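Side-chain contact in prefoldin beta subunit 2 (Thermococcus sp., PDB 3AEI), which probably works as a subunit of the archaeal co-chaperone prefoldin, which captures unfolded proteins and hands them to a group II chaperonin: residues E12-Q15 with I16-R20. Residues are numbered along the deposited sequence; the frame is centred on the assembly and turned at random.
Sequences ELQQ and IRTLR
With CG1 beside its own backbone N (chi1 -67°), I16 swings back along the helix toward E12, whose side chain runs the same way. CD1 of I16 comes to 4.0 Å from CG of E12. CG1 of I16 passes 3.2 Å from the carbonyl O of E12. That same oxygen accepts the backbone N of I16 at 3.0 Å. E12 then extends further, and its OE2 forms a salt bridge with R83 of helix 59-93; I16 rests on E84 and I87 of that helix. Two residues further along, Q14 and T18 also lie side by side. A bend at chi2 (-92°) brings the amide of Q14 round, and its OE1 stands 3.0 Å from OG1 of T18. The hydroxyl of T18 has one proton to give and could offer it to this OE1 or to the carbonyl O of Q14, which also takes T18 N at 2.9 Å. L13 and R17 meet through carbon, CG of L13 lying 4.0 Å from CD of R17, where the aliphatic part of the arginine slants across the leucine; the backbones of the same two residues are joined by R17 N donating to L13 O at 2.8 Å. Were I16 cut back to an alanine, CG of E12 and I87 would probably lose the apolar neighbour they share, leaving a gap between the helices. Helix 2-37, part of the antiparallel coiled coil characteristic of prefoldin subunits, is thus two-sided here: I16 and E12 face helix 59-93, while Q14 and T18 set an amide and a hydroxyl close together on the exposed surface.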
ATOM      1  N   GLU A  12      -9.918  -0.221 -22.041  1.00 23.75           N
ATOM      2  CA  GLU A  12     -10.976  -0.552 -21.094  1.00 22.17           C
ATOM      3  C   GLU A  12     -10.769  -1.944 -20.529  1.00 26.60           C
ATOM      4  O   GLU A  12     -10.923  -2.170 -19.322  1.00 22.56           O
ATOM      5  CB  GLU A  12     -12.341  -0.480 -21.775  1.00 24.09           C
ATOM      6  CG  GLU A  12     -13.481  -0.595 -20.790  1.00 34.80           C
ATOM      7  CD  GLU A  12     -14.831  -0.627 -21.463  1.00 46.92           C
ATOM      8  OE1 GLU A  12     -14.884  -0.418 -22.695  1.00 37.83           O
ATOM      9  OE2 GLU A  12     -15.838  -0.864 -20.754  1.00 45.11           O
ATOM     10  N   LEU A  13     -10.381  -2.871 -21.397  1.00 21.65           N
ATOM     11  CA  LEU A  13     -10.155  -4.237 -20.967  1.00 21.30           C
ATOM     12  C   LEU A  13      -9.019  -4.303 -19.939  1.00 23.11           C
ATOM     13  O   LEU A  13      -9.127  -4.985 -18.909  1.00 21.88           O
ATOM     14  CB  LEU A  13      -9.856  -5.094 -22.190  1.00 18.33           C
ATOM     15  CG  LEU A  13      -9.480  -6.538 -21.924  1.00 19.78           C
ATOM     16  CD1 LEU A  13     -10.704  -7.280 -21.376  1.00 24.70           C
ATOM     17  CD2 LEU A  13      -9.029  -7.189 -23.240  1.00 24.08           C
ATOM     18  N   GLN A  14      -7.929  -3.578 -20.186  1.00 19.74           N
ATOM     19  CA  GLN A  14      -6.816  -3.603 -19.255  1.00 20.77           C
ATOM     20  C   GLN A  14      -7.231  -3.059 -17.892  1.00 19.02           C
ATOM     21  O   GLN A  14      -6.843  -3.597 -16.856  1.00 19.44           O
ATOM     22  CB  GLN A  14      -5.641  -2.762 -19.776  1.00 22.67           C
ATOM     23  CG  GLN A  14      -4.491  -2.603 -18.750  1.00 26.99           C
ATOM     24  CD  GLN A  14      -4.613  -1.356 -17.861  1.00 35.17           C
ATOM     25  OE1 GLN A  14      -4.689  -1.456 -16.635  1.00 30.25           O
ATOM     26  NE2 GLN A  14      -4.619  -0.178 -18.483  1.00 26.98           N
ATOM     27  N   GLN A  15      -8.054  -2.015 -17.880  1.00 20.31           N
ATOM     28  CA  GLN A  15      -8.415  -1.451 -16.597  1.00 20.44           C
ATOM     29  C   GLN A  15      -9.296  -2.393 -15.817  1.00 22.03           C
ATOM     30  O   GLN A  15      -9.142  -2.512 -14.590  1.00 22.08           O
ATOM     31  CB  GLN A  15      -9.057  -0.077 -16.791  1.00 26.85           C
ATOM     32  CG  GLN A  15      -8.092   0.907 -17.447  1.00 27.82           C
ATOM     33  CD  GLN A  15      -8.676   2.300 -17.590  1.00 41.97           C
ATOM     34  OE1 GLN A  15      -9.889   2.479 -17.520  1.00 37.95           O
ATOM     35  NE2 GLN A  15      -7.812   3.290 -17.824  1.00 44.76           N
ATOM     36  N   ILE A  16     -10.196  -3.080 -16.522  1.00 18.53           N
ATOM     37  CA  ILE A  16     -11.075  -4.058 -15.880  1.00 19.26           C
ATOM     38  C   ILE A  16     -10.258  -5.239 -15.369  1.00 23.56           C
ATOM     39  O   ILE A  16     -10.478  -5.715 -14.253  1.00 19.92           O
ATOM     40  CB  ILE A  16     -12.091  -4.607 -16.855  1.00 23.01           C
ATOM     41  CG1 ILE A  16     -13.054  -3.493 -17.256  1.00 27.05           C
ATOM     42  CG2 ILE A  16     -12.858  -5.741 -16.222  1.00 27.89           C
ATOM     43  CD1 ILE A  16     -13.874  -3.879 -18.479  1.00 33.45           C
ATOM     44  N   ARG A  17      -9.330  -5.727 -16.192  1.00 22.54           N
ATOM     45  CA  ARG A  17      -8.495  -6.850 -15.792  1.00 18.43           C
ATOM     46  C   ARG A  17      -7.691  -6.510 -14.551  1.00 17.26           C
ATOM     47  O   ARG A  17      -7.532  -7.351 -13.670  1.00 20.22           O
ATOM     48  CB  ARG A  17      -7.510  -7.248 -16.923  1.00 19.76           C
ATOM     49  CG  ARG A  17      -8.111  -8.100 -18.031  1.00 26.72           C
ATOM     50  CD  ARG A  17      -7.130  -8.250 -19.184  1.00 29.73           C
ATOM     51  NE  ARG A  17      -5.888  -8.887 -18.756  1.00 28.92           N
ATOM     52  CZ  ARG A  17      -5.725 -10.206 -18.671  1.00 32.50           C
ATOM     53  NH1 ARG A  17      -6.725 -11.022 -18.987  1.00 33.17           N
ATOM     54  NH2 ARG A  17      -4.567 -10.712 -18.273  1.00 32.82           N
ATOM     55  N   THR A  18      -7.163  -5.283 -14.481  1.00 19.20           N
ATOM     56  CA  THR A  18      -6.342  -4.873 -13.335  1.00 17.35           C
ATOM     57  C   THR A  18      -7.181  -4.875 -12.070  1.00 21.10           C
ATOM     58  O   THR A  18      -6.737  -5.367 -11.041  1.00 21.61           O
ATOM     59  CB  THR A  18      -5.708  -3.483 -13.578  1.00 24.70           C
ATOM     60  OG1 THR A  18      -4.682  -3.651 -14.555  1.00 20.10           O
ATOM     61  CG2 THR A  18      -5.092  -2.901 -12.336  1.00 26.56           C
ATOM     62  N   LEU A  19      -8.410  -4.371 -12.151  1.00 20.00           N
ATOM     63  CA  LEU A  19      -9.285  -4.377 -10.955  1.00 17.33           C
ATOM     64  C   LEU A  19      -9.620  -5.812 -10.552  1.00 18.42           C
ATOM     65  O   LEU A  19      -9.592  -6.179  -9.372  1.00 19.77           O
ATOM     66  CB  LEU A  19     -10.607  -3.664 -11.258  1.00 20.55           C
ATOM     67  CG  LEU A  19     -10.916  -2.270 -10.716  1.00 38.58           C
ATOM     68  CD1 LEU A  19      -9.674  -1.489 -10.455  1.00 39.64           C
ATOM     69  CD2 LEU A  19     -11.828  -1.561 -11.722  1.00 39.88           C
ATOM     70  N   ARG A  20      -9.940  -6.624 -11.544  1.00 17.17           N
ATOM     71  CA  ARG A  20     -10.306  -7.994 -11.296  1.00 19.14           C
ATOM     72  C   ARG A  20      -9.177  -8.797 -10.665  1.00 20.87           C
ATOM     73  O   ARG A  20      -9.396  -9.578  -9.726  1.00 20.60           O
ATOM     74  CB  ARG A  20     -10.762  -8.652 -12.597  1.00 18.78           C
ATOM     75  CG  ARG A  20     -11.411 -10.008 -12.386  1.00 22.69           C
ATOM     76  CD  ARG A  20     -10.446 -11.106 -12.756  1.00 29.49           C
ATOM     77  NE  ARG A  20     -10.032 -11.035 -14.167  1.00 27.50           N
ATOM     78  CZ  ARG A  20      -8.914 -11.598 -14.656  1.00 27.44           C
ATOM     79  NH1 ARG A  20      -8.086 -12.284 -13.870  1.00 27.02           N
ATOM     80  NH2 ARG A  20      -8.604 -11.454 -15.941  1.00 26.99           N
TER